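Local coordinates for D-isomer specific 2-hydroxyacid dehydrogenase family protein (Desulfovibrio vulgaris, PDB 5TX7) that probably oxidises D-2-hydroxy acids to 2-keto acids, or runs the reverse reduction, with NAD as the cofactor, at residues Gly217-Ala221 / Arg222-Ser226; Glu249-Ser253 / Gly254-Gly258; Pro32-Ser36 / Asp37-Glu41. All coordinates share one frame; numbering follows the deposited sequence.

Contact 1: residues Gly217-Ala221 / Arg222-Ser226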
loop_
_atom_site.group_PDB
_atom_site.type_symbol
_atom_site.label_atom_id
_atom_site.label_comp_id
_atom_site.label_asym_id
_atom_site.label_seq_id
_atom_site.Cartn_x
_atom_site.Cartn_y
_atom_site.Cartn_z
ATOM N N GLY A 217 6.053 -1.428 -27.107
ATOM C CA GLY A 217 5.053 -2.485 -27.220
ATOM C C GLY A 217 5.502 -3.819 -26.665
ATOM O O GLY A 217 5.131 -4.883 -27.183
ATOM N N LEU A 218 6.302 -3.752 -25.607
ATOM C CA LEU A 218 6.823 -4.929 -24.905
ATOM C C LEU A 218 5.688 -5.795 -24.375
ATOM O O LEU A 218 5.670 -7.004 -24.583
ATOM C CB LEU A 218 7.717 -4.441 -23.759
ATOM C CG LEU A 218 8.467 -5.307 -22.792
ATOM C CD1 LEU A 218 9.635 -4.471 -22.274
ATOM C CD2 LEU A 218 7.579 -5.756 -21.647
ATOM N N VAL A 219 4.753 -5.159 -23.670
ATOM C CA VAL A 219 3.556 -5.831 -23.176
ATOM C C VAL A 219 2.523 -5.866 -24.313
ATOM O O VAL A 219 1.686 -4.953 -24.466
ATOM C CB VAL A 219 2.994 -5.146 -21.926
ATOM C CG1 VAL A 219 1.775 -5.910 -21.391
ATOM C CG2 VAL A 219 4.099 -5.042 -20.869
ATOM N N ASP A 220 2.624 -6.926 -25.116
ATOM C CA ASP A 220 1.769 -7.127 -26.278
ATOM C C ASP A 220 0.835 -8.310 -26.071
ATOM O O ASP A 220 0.952 -9.042 -25.082
ATOM C CB ASP A 220 2.612 -7.273 -27.563
ATOM C CG ASP A 220 3.586 -8.459 -27.545
ATOM O OD1 ASP A 220 3.650 -9.229 -26.557
ATOM O OD2 ASP A 220 4.313 -8.606 -28.556
ATOM N N ALA A 221 -0.078 -8.490 -27.024
ATOM C CA ALA A 221 -1.061 -9.573 -26.992
ATOM C C ALA A 221 -0.454 -10.939 -26.709
ATOM O O ALA A 221 -1.049 -11.702 -25.958
ATOM C CB ALA A 221 -1.861 -9.614 -28.298
ATOM N N ARG A 222 0.721 -11.225 -27.291
ATOM C CA ARG A 222 1.396 -12.526 -27.156
ATOM C C ARG A 222 1.910 -12.815 -25.750
ATOM O O ARG A 222 1.708 -13.917 -25.237
ATOM C CB ARG A 222 2.574 -12.656 -28.131
ATOM C CG ARG A 222 3.252 -14.035 -28.112
ATOM C CD ARG A 222 4.494 -14.087 -28.985
ATOM N NE ARG A 222 5.458 -13.055 -28.607
ATOM C CZ ARG A 222 6.466 -13.189 -27.740
ATOM N NH1 ARG A 222 7.229 -12.134 -27.495
ATOM N NH2 ARG A 222 6.737 -14.339 -27.127
ATOM N N ARG A 223 2.595 -11.841 -25.145
ATOM C CA ARG A 223 3.068 -11.993 -23.775
ATOM C C ARG A 223 1.915 -12.040 -22.785
ATOM O O ARG A 223 1.995 -12.774 -21.789
ATOM C CB ARG A 223 4.030 -10.897 -23.406
ATOM C CG ARG A 223 5.440 -11.302 -23.742
ATOM C CD ARG A 223 6.348 -10.148 -24.045
ATOM N NE ARG A 223 7.551 -10.623 -24.724
ATOM C CZ ARG A 223 8.425 -9.838 -25.342
ATOM N NH1 ARG A 223 8.257 -8.520 -25.363
ATOM N NH2 ARG A 223 9.460 -10.355 -25.967
ATOM N N LEU A 224 0.859 -11.281 -23.065
ATOM C CA LEU A 224 -0.360 -11.322 -22.233
ATOM C C LEU A 224 -1.031 -12.694 -22.282
ATOM O O LEU A 224 -1.374 -13.243 -21.245
ATOM C CB LEU A 224 -1.352 -10.231 -22.628
ATOM C CG LEU A 224 -0.963 -8.781 -22.296
ATOM C CD1 LEU A 224 -1.904 -7.838 -23.039
ATOM C CD2 LEU A 224 -0.985 -8.533 -20.800
ATOM N N ALA A 225 -1.147 -13.268 -23.479
ATOM C CA ALA A 225 -1.680 -14.630 -23.645
ATOM C C ALA A 225 -0.865 -15.693 -22.903
ATOM O O ALA A 225 -1.405 -16.721 -22.511
ATOM C CB ALA A 225 -1.744 -14.985 -25.114
ATOM N N SER A 226 0.432 -15.454 -22.729
ATOM C CA SER A 226 1.303 -16.372 -21.992
ATOM C C SER A 226 1.109 -16.328 -20.473
ATOM O O SER A 226 1.553 -17.229 -19.778
ATOM C CB SER A 226 2.787 -16.121 -22.350
ATOM O OG SER A 226 3.349 -15.070 -21.600
#
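Asp220 reaches forward with its carboxylate to the first turn of the helix, where Arg223 N donates to its OD1 at 3.2 Å. With chi1 at 60°, CG sits between the backbone N and the carbonyl carbon, which keeps the short acid close to the backbone. The bond meets OD1 on its anti side, 32° out of the carboxylate plane, and the same oxygen rests against Arg223 CB at 3.6 Å. Asp220 is thus the N-cap of helix 221-225, and its negative charge should suit the positive end of the helix dipole. Backbone bonds then start the helix, Leu224 N to Asp220 O at 3.0 Å and Ala225 N to Ala221 O at 2.9 Å. Small Ala221 fits this first turn and lies against Ala246. This short helix belongs to the Rossmann-type NAD-binding domain, on the connection between the neighbouring parallel strands 204-207 and 231-235. Ahead of the cap, Val219 is the centre of an inverse gamma turn, in which Asp220 N bonds weakly to Leu218 O; the same oxygen also accepts from Arg223 NH1 at 3.1 Å, near the guanidinium plane. A long arginine, extended from CG to NE, can span from the helix to this carbonyl and to Asp196. That acid is the guanidinium's stronger partner, forming a salt bridge with Arg223 NE and another with Arg222 NH1. On the buried side Val219 CG1 meets Leu224 CD2 at 3.9 Å, the side chains crossing at about a right angle; branched and apolar, both suit this place against Val247 of helix 244-253.

Contact 2: residues Glu249-Ser253 / Gly254-Gly258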
loop_
_atom_site.group_PDB
_atom_site.type_symbol
_atom_site.label_atom_id
_atom_site.label_comp_id
_atom_site.label_asym_id
_atom_site.label_seq_id
_atom_site.Cartn_x
_atom_site.Cartn_y
_atom_site.Cartn_z
ATOM N N GLU A 249 -8.352 -5.567 -23.633
ATOM C CA GLU A 249 -8.962 -6.868 -23.926
ATOM C C GLU A 249 -8.609 -7.923 -22.870
ATOM O O GLU A 249 -9.465 -8.719 -22.488
ATOM C CB GLU A 249 -8.633 -7.332 -25.369
ATOM C CG GLU A 249 -9.714 -6.961 -26.400
ATOM C CD GLU A 249 -9.211 -6.706 -27.842
ATOM O OE1 GLU A 249 -9.951 -6.036 -28.602
ATOM O OE2 GLU A 249 -8.113 -7.173 -28.253
ATOM N N ALA A 250 -7.374 -7.908 -22.371
ATOM C CA ALA A 250 -6.954 -8.837 -21.288
ATOM C C ALA A 250 -7.660 -8.585 -19.968
ATOM O O ALA A 250 -7.942 -9.523 -19.218
ATOM C CB ALA A 250 -5.441 -8.786 -21.071
ATOM N N LEU A 251 -7.915 -7.317 -19.671
ATOM C CA LEU A 251 -8.680 -6.954 -18.493
ATOM C C LEU A 251 -10.127 -7.411 -18.643
ATOM O O LEU A 251 -10.650 -8.062 -17.736
ATOM C CB LEU A 251 -8.591 -5.448 -18.237
ATOM C CG LEU A 251 -7.226 -5.000 -17.639
ATOM C CD1 LEU A 251 -6.995 -3.501 -17.835
ATOM C CD2 LEU A 251 -7.105 -5.358 -16.163
ATOM N N ASP A 252 -10.754 -7.118 -19.787
ATOM C CA ASP A 252 -12.153 -7.513 -20.012
ATOM C C ASP A 252 -12.349 -9.041 -20.050
ATOM O O ASP A 252 -13.365 -9.539 -19.557
ATOM C CB ASP A 252 -12.755 -6.833 -21.266
ATOM C CG ASP A 252 -13.004 -5.300 -21.069
ATOM O OD1 ASP A 252 -13.533 -4.873 -20.010
ATOM O OD2 ASP A 252 -12.670 -4.508 -21.985
ATOM N N SER A 253 -11.364 -9.774 -20.579
ATOM C CA SER A 253 -11.422 -11.251 -20.637
ATOM C C SER A 253 -11.154 -11.954 -19.309
ATOM O O SER A 253 -11.532 -13.108 -19.152
ATOM C CB SER A 253 -10.445 -11.806 -21.682
ATOM O OG SER A 253 -9.137 -11.954 -21.164
ATOM N N GLY A 254 -10.483 -11.280 -18.373
ATOM C CA GLY A 254 -10.119 -11.873 -17.083
ATOM C C GLY A 254 -8.702 -12.423 -17.024
ATOM O O GLY A 254 -8.290 -12.969 -15.983
ATOM N N ARG A 255 -7.948 -12.280 -18.122
ATOM C CA ARG A 255 -6.544 -12.653 -18.155
ATOM C C ARG A 255 -5.804 -11.880 -17.091
ATOM O O ARG A 255 -5.063 -12.461 -16.286
ATOM C CB ARG A 255 -5.933 -12.346 -19.529
ATOM C CG ARG A 255 -4.412 -12.523 -19.646
ATOM C CD ARG A 255 -4.063 -13.996 -19.624
ATOM N NE ARG A 255 -4.426 -14.696 -20.864
ATOM C CZ ARG A 255 -4.516 -16.011 -20.994
ATOM N NH1 ARG A 255 -4.273 -16.817 -19.966
ATOM N NH2 ARG A 255 -4.856 -16.537 -22.167
ATOM N N LEU A 256 -5.991 -10.559 -17.122
ATOM C CA LEU A 256 -5.494 -9.689 -16.085
ATOM C C LEU A 256 -6.629 -9.462 -15.119
ATOM O O LEU A 256 -7.724 -9.004 -15.529
ATOM C CB LEU A 256 -5.017 -8.359 -16.641
ATOM C CG LEU A 256 -3.733 -8.373 -17.468
ATOM C CD1 LEU A 256 -3.467 -6.982 -18.027
ATOM C CD2 LEU A 256 -2.550 -8.847 -16.646
ATOM N N ALA A 257 -6.369 -9.789 -13.847
ATOM C CA ALA A 257 -7.275 -9.464 -12.768
ATOM C C ALA A 257 -7.268 -7.975 -12.472
ATOM O O ALA A 257 -8.180 -7.463 -11.812
ATOM C CB ALA A 257 -6.905 -10.243 -11.509
ATOM N N GLY A 258 -6.233 -7.276 -12.916
ATOM C CA GLY A 258 -6.103 -5.858 -12.653
ATOM C C GLY A 258 -4.873 -5.244 -13.301
ATOM O O GLY A 258 -3.866 -5.905 -13.587
HETATM O O HOH W 1 -10.260 -8.310 -15.004
#
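The peptide group of Ala250 is met above its plane: Leu256 N donates to Ala250 O at 3.0 Å from 58° out of the carbonyl plane, a bond that brings the start of strand 256-261 against the helix end. The Leu251 carbonyl is approached in a similar way, with Gly254 N bonded to its oxygen at 3.3 Å from 68° out of plane. This bond back into the last turn and the positive phi of Gly254 mark the Schellman motif that ends helix 244-253, on the way to the last strand of a beta-alpha-beta unit in the NAD-binding sheet. Gly254 adopts this shape easily because it has no CB to press on the carbonyl of Ser253; its N also makes a weak bond to Ala250 O. In Ser253, OG stands between the backbone N and the carbonyl carbon, chi1 85°, and from there accepts a bond from Arg255 N at 3.3 Å, a task for which a short hydroxyl is well suited at a helix end. The side-chain part of the contact is apolar. Ala250 CB, small enough to let the chain pass close by, meets Arg255 CB at 3.9 Å and Leu256 CG at 4.0 Å, while the rest of Arg255 bends away to pack on Pro229. Leu251 begins by pointing away, yet its branch returns: CD2 touches Leu256 CB at 3.7 Å and also lies on the backbone of Gly258. One water joins the two sides, donating to Leu251 O at 2.8 Å and to Leu256 O at 2.7 Å.

Contact 3: residues Pro32-Ser36 / Asp37-Glu41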
loop_
_atom_site.group_PDB
_atom_site.type_symbol
_atom_site.label_atom_id
_atom_site.label_comp_id
_atom_site.label_asym_id
_atom_site.label_seq_id
_atom_site.Cartn_x
_atom_site.Cartn_y
_atom_site.Cartn_z
ATOM N N PRO A 32 4.875 29.295 -12.295
ATOM C CA PRO A 32 4.275 28.007 -11.998
ATOM C C PRO A 32 4.241 27.087 -13.205
ATOM O O PRO A 32 4.413 25.877 -13.069
ATOM C CB PRO A 32 2.867 28.365 -11.500
ATOM C CG PRO A 32 2.593 29.717 -11.979
ATOM C CD PRO A 32 3.918 30.408 -12.168
ATOM N N ARG A 33 3.992 27.677 -14.364
ATOM C CA ARG A 33 4.125 27.012 -15.661
ATOM C C ARG A 33 4.329 28.084 -16.722
ATOM O O ARG A 33 4.075 29.278 -16.465
ATOM C CB ARG A 33 2.883 26.188 -15.979
ATOM C CG ARG A 33 1.603 26.979 -16.019
ATOM C CD ARG A 33 0.368 26.087 -15.841
ATOM N NE ARG A 33 0.308 25.407 -14.542
ATOM C CZ ARG A 33 -0.082 25.951 -13.384
ATOM N NH1 ARG A 33 -0.430 27.233 -13.296
ATOM N NH2 ARG A 33 -0.090 25.206 -12.270
ATOM N N THR A 34 4.773 27.662 -17.904
ATOM C CA THR A 34 5.014 28.579 -19.006
ATOM C C THR A 34 4.491 28.032 -20.330
ATOM O O THR A 34 4.995 27.029 -20.808
ATOM C CB THR A 34 6.507 28.910 -19.112
ATOM O OG1 THR A 34 6.915 29.628 -17.945
ATOM C CG2 THR A 34 6.786 29.791 -20.332
ATOM N N PRO A 35 3.491 28.703 -20.936
ATOM C CA PRO A 35 3.130 28.300 -22.323
ATOM C C PRO A 35 4.241 28.623 -23.310
ATOM O O PRO A 35 5.079 29.480 -23.048
ATOM C CB PRO A 35 1.850 29.098 -22.627
ATOM C CG PRO A 35 1.832 30.214 -21.643
ATOM C CD PRO A 35 2.638 29.801 -20.432
ATOM N N SER A 36 4.240 27.919 -24.432
ATOM C CA SER A 36 5.307 27.999 -25.455
ATOM C C SER A 36 5.623 29.411 -25.981
ATOM O O SER A 36 6.793 29.747 -26.207
ATOM C CB SER A 36 4.902 27.128 -26.638
ATOM O OG SER A 36 3.573 27.456 -27.020
ATOM N N ASP A 37 4.584 30.224 -26.166
ATOM C CA ASP A 37 4.753 31.604 -26.654
ATOM C C ASP A 37 5.377 32.578 -25.641
ATOM O O ASP A 37 5.712 33.700 -26.008
ATOM C CB ASP A 37 3.424 32.173 -27.183
ATOM C CG ASP A 37 2.336 32.306 -26.095
ATOM O OD1 ASP A 37 2.191 31.408 -25.236
ATOM O OD2 ASP A 37 1.596 33.312 -26.137
ATOM N N LYS A 38 5.530 32.158 -24.383
ATOM C CA LYS A 38 6.080 33.001 -23.325
ATOM C C LYS A 38 7.472 32.574 -22.849
ATOM O O LYS A 38 8.027 33.202 -21.928
ATOM C CB LYS A 38 5.101 33.009 -22.130
ATOM C CG LYS A 38 3.750 33.678 -22.403
ATOM C CD LYS A 38 3.623 35.041 -21.717
ATOM C CE LYS A 38 2.241 35.646 -21.914
ATOM N NZ LYS A 38 2.101 36.229 -23.276
ATOM N N ILE A 39 8.053 31.541 -23.467
ATOM C CA ILE A 39 9.339 30.993 -22.993
ATOM C C ILE A 39 10.469 32.018 -23.098
ATOM O O ILE A 39 11.199 32.202 -22.132
ATOM C CB ILE A 39 9.733 29.683 -23.733
ATOM C CG1 ILE A 39 8.774 28.551 -23.364
ATOM C CG2 ILE A 39 11.157 29.248 -23.389
ATOM C CD1 ILE A 39 8.822 27.368 -24.318
ATOM N N ILE A 40 10.590 32.686 -24.250
ATOM C CA ILE A 40 11.685 33.638 -24.478
ATOM C C ILE A 40 11.562 34.851 -23.550
ATOM O O ILE A 40 12.553 35.242 -22.937
ATOM C CB ILE A 40 11.768 34.154 -25.942
ATOM C CG1 ILE A 40 11.720 33.040 -26.994
ATOM C CG2 ILE A 40 13.018 34.996 -26.129
ATOM C CD1 ILE A 40 12.741 31.960 -26.821
ATOM N N GLU A 41 10.362 35.446 -23.467
ATOM C CA GLU A 41 10.066 36.562 -22.534
ATOM C C GLU A 41 10.559 36.305 -21.117
ATOM O O GLU A 41 11.256 37.126 -20.517
ATOM C CB GLU A 41 8.559 36.793 -22.417
ATOM C CG GLU A 41 7.939 37.568 -23.560
ATOM C CD GLU A 41 6.439 37.774 -23.386
ATOM O OE1 GLU A 41 5.927 37.589 -22.244
ATOM O OE2 GLU A 41 5.781 38.118 -24.410
HETATM O O HOH W 2 8.564 31.934 -26.581
#
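A chi1 of -65° in Thr34 sends the two branches different ways: CG2 is thrown over the backbone of Lys38 and Ile39, 3.8 Å from Ile39 N, while OG1 turns away. Threonine thus offers a methyl to pack on the turn and a hydroxyl to bond Leu7 O and Arg42 NH1. Asp37 has chi1 64°, and this folds its carboxylate back along the chain until OD1 lies 3.5 Å from Pro35 CB. The backbone turns through residues 35-38: Lys38 N donates to Pro35 O at 3.0 Å from above the carbonyl plane, and the backbone angles of Ser36 and Asp37 make this a type I beta turn. Small polar residues such as these two are common in the middle of type I turns and tolerate so exposed a site. Proline, with its phi fixed by the ring, fits the extended entry, and its CG touches Lys38 CG at 4.0 Å. A water bridges the next turn, donating to Ser36 O at 2.8 Å and accepting from Ile40 N at 3.2 Å. Ile39 is the buried member: CD1 leans on Ser36 CA at 3.7 Å, and the side chain packs on Val54 and Leu56. Arg33 nearby forms a salt bridge with Asp135 of the second subunit. The turn leads from strand 27-30 into helix 39-43, a strand-to-helix corner of the flavodoxin-like catalytic domain of D-2-hydroxyacid dehydrogenases.

How the contacts relate
From the N terminus the chain first makes contact 3, a turn in the domain with the five-stranded parallel sheet, between an outermost strand and the helix after it. Well over a hundred residues later come contact 1, which starts helix 221-225, and contact 2, which ends helix 244-253, both in the domain with the seven-stranded sheet. All three are local and follow in series, so none nests in or crosses another. Contacts 1 and 2 touch: Leu224 CD2 lies 4.0 Å from Leu256 CD1, joining the short helix to strand 256-261. Contact 3 stands apart, its centre about 41 Å from that of contact 1.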